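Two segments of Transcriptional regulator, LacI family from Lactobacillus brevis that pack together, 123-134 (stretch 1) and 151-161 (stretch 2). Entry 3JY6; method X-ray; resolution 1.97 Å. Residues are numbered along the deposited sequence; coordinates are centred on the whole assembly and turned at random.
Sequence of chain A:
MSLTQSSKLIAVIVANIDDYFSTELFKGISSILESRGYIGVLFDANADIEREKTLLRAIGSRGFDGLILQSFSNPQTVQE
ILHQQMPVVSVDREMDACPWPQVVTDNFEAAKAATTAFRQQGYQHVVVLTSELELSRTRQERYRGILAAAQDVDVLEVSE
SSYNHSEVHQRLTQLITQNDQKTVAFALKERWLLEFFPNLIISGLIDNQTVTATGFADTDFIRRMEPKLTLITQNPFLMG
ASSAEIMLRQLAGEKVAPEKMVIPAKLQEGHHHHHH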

# COMPACT_ATOMS: atom_id res chain seq x y z
N TYR A 123 -14.01 25.43 -14.45
CA TYR A 123 -12.58 25.15 -14.57
C TYR A 123 -12.22 24.86 -16.03
O TYR A 123 -12.42 23.75 -16.53
CB TYR A 123 -12.23 23.94 -13.69
CG TYR A 123 -12.61 24.15 -12.24
CD1 TYR A 123 -11.80 24.89 -11.39
CD2 TYR A 123 -13.80 23.64 -11.72
CE1 TYR A 123 -12.16 25.13 -10.06
CE2 TYR A 123 -14.18 23.86 -10.40
CZ TYR A 123 -13.35 24.61 -9.58
OH TYR A 123 -13.72 24.86 -8.27
N GLN A 124 -11.68 25.87 -16.71
CA GLN A 124 -11.32 25.74 -18.13
C GLN A 124 -9.85 25.39 -18.35
O GLN A 124 -9.47 24.87 -19.41
CB GLN A 124 -11.62 27.06 -18.84
CG GLN A 124 -12.95 27.69 -18.46
CD GLN A 124 -14.11 27.17 -19.27
OE1 GLN A 124 -14.26 27.52 -20.45
NE2 GLN A 124 -14.93 26.33 -18.66
N HIS A 125 -9.03 25.68 -17.35
CA HIS A 125 -7.60 25.43 -17.44
C HIS A 125 -7.18 24.17 -16.70
O HIS A 125 -7.25 24.11 -15.48
CB HIS A 125 -6.86 26.65 -16.89
CG HIS A 125 -5.38 26.48 -16.77
ND1 HIS A 125 -4.68 26.91 -15.66
CD2 HIS A 125 -4.47 25.93 -17.61
CE1 HIS A 125 -3.40 26.63 -15.82
NE2 HIS A 125 -3.25 26.04 -16.99
N VAL A 126 -6.74 23.16 -17.45
CA VAL A 126 -6.34 21.91 -16.82
C VAL A 126 -4.83 21.75 -16.76
O VAL A 126 -4.12 21.93 -17.75
CB VAL A 126 -6.93 20.70 -17.56
CG1 VAL A 126 -6.69 19.42 -16.75
CG2 VAL A 126 -8.41 20.91 -17.80
N VAL A 127 -4.34 21.43 -15.56
CA VAL A 127 -2.92 21.23 -15.33
C VAL A 127 -2.76 19.74 -15.09
O VAL A 127 -3.12 19.22 -14.03
CB VAL A 127 -2.44 22.03 -14.10
CG1 VAL A 127 -0.98 21.70 -13.80
CG2 VAL A 127 -2.58 23.52 -14.36
N VAL A 128 -2.22 19.05 -16.08
CA VAL A 128 -2.02 17.61 -16.01
C VAL A 128 -0.70 17.25 -15.34
O VAL A 128 0.37 17.71 -15.76
CB VAL A 128 -2.03 16.99 -17.42
CG1 VAL A 128 -1.92 15.48 -17.32
CG2 VAL A 128 -3.29 17.40 -18.17
N LEU A 129 -0.76 16.45 -14.28
CA LEU A 129 0.44 16.00 -13.58
C LEU A 129 0.53 14.51 -13.87
O LEU A 129 -0.40 13.76 -13.56
CB LEU A 129 0.31 16.25 -12.07
CG LEU A 129 1.47 15.81 -11.18
CD1 LEU A 129 2.78 16.50 -11.61
CD2 LEU A 129 1.13 16.14 -9.73
N THR A 130 1.65 14.07 -14.44
CA THR A 130 1.77 12.66 -14.82
C THR A 130 3.19 12.09 -14.90
O THR A 130 4.19 12.83 -14.90
CB THR A 130 1.12 12.45 -16.21
OG1 THR A 130 1.14 11.07 -16.56
CG2 THR A 130 1.91 13.22 -17.26
N SER A 131 3.28 10.77 -14.96
CA SER A 131 4.57 10.12 -15.15
C SER A 131 4.72 10.25 -16.67
O SER A 131 3.72 10.43 -17.36
CB SER A 131 4.53 8.65 -14.74
OG SER A 131 4.32 8.52 -13.34
N GLU A 132 5.94 10.15 -17.18
CA GLU A 132 6.17 10.29 -18.62
C GLU A 132 5.15 9.60 -19.52
O GLU A 132 4.92 8.39 -19.43
CB GLU A 132 7.59 9.83 -18.95
CG GLU A 132 8.65 10.73 -18.32
CD GLU A 132 10.06 10.27 -18.61
OE1 GLU A 132 10.42 10.15 -19.81
OE2 GLU A 132 10.82 10.04 -17.64
N LEU A 133 4.54 10.39 -20.41
CA LEU A 133 3.52 9.92 -21.34
C LEU A 133 3.93 8.82 -22.32
O LEU A 133 3.20 7.84 -22.50
CB LEU A 133 2.93 11.10 -22.12
CG LEU A 133 2.00 12.05 -21.35
CD1 LEU A 133 1.90 13.39 -22.06
CD2 LEU A 133 0.63 11.40 -21.21
N GLU A 134 5.09 8.96 -22.97
CA GLU A 134 5.53 7.94 -23.92
C GLU A 134 5.65 6.56 -23.27
O GLU A 134 5.33 5.55 -23.88
CB GLU A 134 6.87 8.32 -24.56
CG GLU A 134 7.36 7.30 -25.58
CD GLU A 134 8.51 7.81 -26.44
OE1 GLU A 134 8.24 8.46 -27.48
OE2 GLU A 134 9.68 7.57 -26.09
N GLN A 151 -9.79 23.21 -23.28
CA GLN A 151 -9.06 24.14 -24.14
C GLN A 151 -7.64 24.33 -23.65
O GLN A 151 -6.67 23.84 -24.25
CB GLN A 151 -9.78 25.49 -24.19
N ASP A 152 -7.52 25.07 -22.55
CA ASP A 152 -6.25 25.38 -21.93
C ASP A 152 -5.79 24.17 -21.13
O ASP A 152 -6.33 23.91 -20.06
CB ASP A 152 -6.41 26.59 -21.01
CG ASP A 152 -5.08 27.13 -20.51
OD1 ASP A 152 -4.04 26.51 -20.81
OD2 ASP A 152 -5.09 28.17 -19.82
N VAL A 153 -4.80 23.45 -21.66
CA VAL A 153 -4.26 22.27 -20.99
C VAL A 153 -2.75 22.32 -20.99
O VAL A 153 -2.12 22.43 -22.04
CB VAL A 153 -4.71 20.97 -21.69
CG1 VAL A 153 -4.12 19.76 -20.98
CG2 VAL A 153 -6.21 20.88 -21.72
N ASP A 154 -2.16 22.26 -19.81
CA ASP A 154 -0.71 22.27 -19.67
C ASP A 154 -0.33 20.93 -19.07
O ASP A 154 -1.11 20.33 -18.33
CB ASP A 154 -0.28 23.40 -18.75
CG ASP A 154 -0.54 24.77 -19.36
OD1 ASP A 154 -0.05 25.02 -20.49
OD2 ASP A 154 -1.23 25.59 -18.72
N VAL A 155 0.86 20.43 -19.38
CA VAL A 155 1.27 19.13 -18.86
C VAL A 155 2.60 19.15 -18.12
O VAL A 155 3.55 19.78 -18.56
CB VAL A 155 1.34 18.08 -20.00
CG1 VAL A 155 2.34 18.51 -21.03
CG2 VAL A 155 1.71 16.71 -19.45
N LEU A 156 2.65 18.45 -16.99
CA LEU A 156 3.86 18.36 -16.19
C LEU A 156 4.26 16.91 -15.98
O LEU A 156 3.75 16.21 -15.10
CB LEU A 156 3.68 19.05 -14.83
CG LEU A 156 4.79 18.81 -13.80
CD1 LEU A 156 6.17 18.99 -14.43
CD2 LEU A 156 4.61 19.77 -12.64
N GLU A 157 5.19 16.47 -16.82
CA GLU A 157 5.71 15.12 -16.76
C GLU A 157 6.75 15.00 -15.67
O GLU A 157 7.61 15.86 -15.51
CB GLU A 157 6.30 14.76 -18.12
CG GLU A 157 5.25 14.66 -19.20
CD GLU A 157 5.82 14.36 -20.56
OE1 GLU A 157 6.17 15.31 -21.29
OE2 GLU A 157 5.93 13.16 -20.90
N VAL A 158 6.65 13.91 -14.90
CA VAL A 158 7.56 13.62 -13.81
C VAL A 158 8.25 12.32 -14.18
O VAL A 158 7.62 11.41 -14.73
CB VAL A 158 6.79 13.41 -12.48
CG1 VAL A 158 7.76 13.12 -11.36
CG2 VAL A 158 5.95 14.64 -12.16
N SER A 159 9.55 12.23 -13.91
CA SER A 159 10.31 11.02 -14.22
C SER A 159 10.37 10.16 -12.96
O SER A 159 11.07 10.51 -12.00
CB SER A 159 11.73 11.38 -14.67
OG SER A 159 11.71 12.24 -15.80
N GLU A 160 9.62 9.06 -12.95
CA GLU A 160 9.60 8.19 -11.77
C GLU A 160 10.99 7.72 -11.36
O GLU A 160 11.23 7.42 -10.19
CB GLU A 160 8.68 6.99 -12.01
CG GLU A 160 7.20 7.33 -12.05
CD GLU A 160 6.31 6.10 -12.09
OE1 GLU A 160 6.50 5.19 -11.25
OE2 GLU A 160 5.41 6.04 -12.96
N SER A 161 11.91 7.68 -12.32
CA SER A 161 13.30 7.26 -12.08
C SER A 161 14.14 8.30 -11.36
O SER A 161 14.88 7.98 -10.44
CB SER A 161 13.98 6.92 -13.41
OG SER A 161 14.00 8.05 -14.27

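Two neighbouring strands, one through Val-126 to Ser-131 and the other through Val-153 to Val-158, run parallel, their directions 22° apart and their axes approaching to 4.6 Å. The even-numbered residues of the first strand supply the backbone bonds: Val-126 N donates to Asp-152 O (2.7 Å) and Val-126 O accepts from Asp-154 N (2.9 Å); Val-128 N reaches Asp-154 O (2.8 Å) and Val-128 O takes Leu-156 N (2.7 Å); Thr-130 N meets Leu-156 O (3.1 Å) and Thr-130 O takes Val-158 N (2.7 Å). The ladder ends in a weak bond from Glu-132 N to Val-158 O (3.2 Å). Between its rungs lie CA-H...O contacts, such as Val-153 CA to Val-126 O (3.3 Å).

Side chains alternate between two faces. On one, Val-126, Val-128, Val-153 and Val-155 pack their compact, beta-branched groups, with Val-128 CG2 3.8 Å from Val-153 CG1; Thr-130 extends this row through its methyl, CG2, 4.1 Å from Val-155 CG2, while its OG1 bonds to Ser-131 O (2.8 Å). Glu-157, on the same face, leans toward the first stretch, and its OE2 accepts from Leu-133 N (3.1 Å) in the loop that follows the strand.

The other face is polar at both ends and apolar between. His-125 (chi1 t) holds its ring above its own strand, and Asp-154 (chi1 m) leans across, so that His-125 NE2 donates to Asp-154 OD2 (2.7 Å), which lies at the ring edge. Leu-129 CD1 then fits against Leu-156 CG (3.8 Å) and Val-158 CG2 (3.7 Å). Beyond them Ser-131 OG donates to Glu-160 OE2 (2.7 Å). Past the strands, Ser-159 OG donates to Glu-132 OE2 (3.0 Å). Together the stretches bury 899 Å², both sides summed; Gln-151 N and Asp-152 N are covered without a partner in the model.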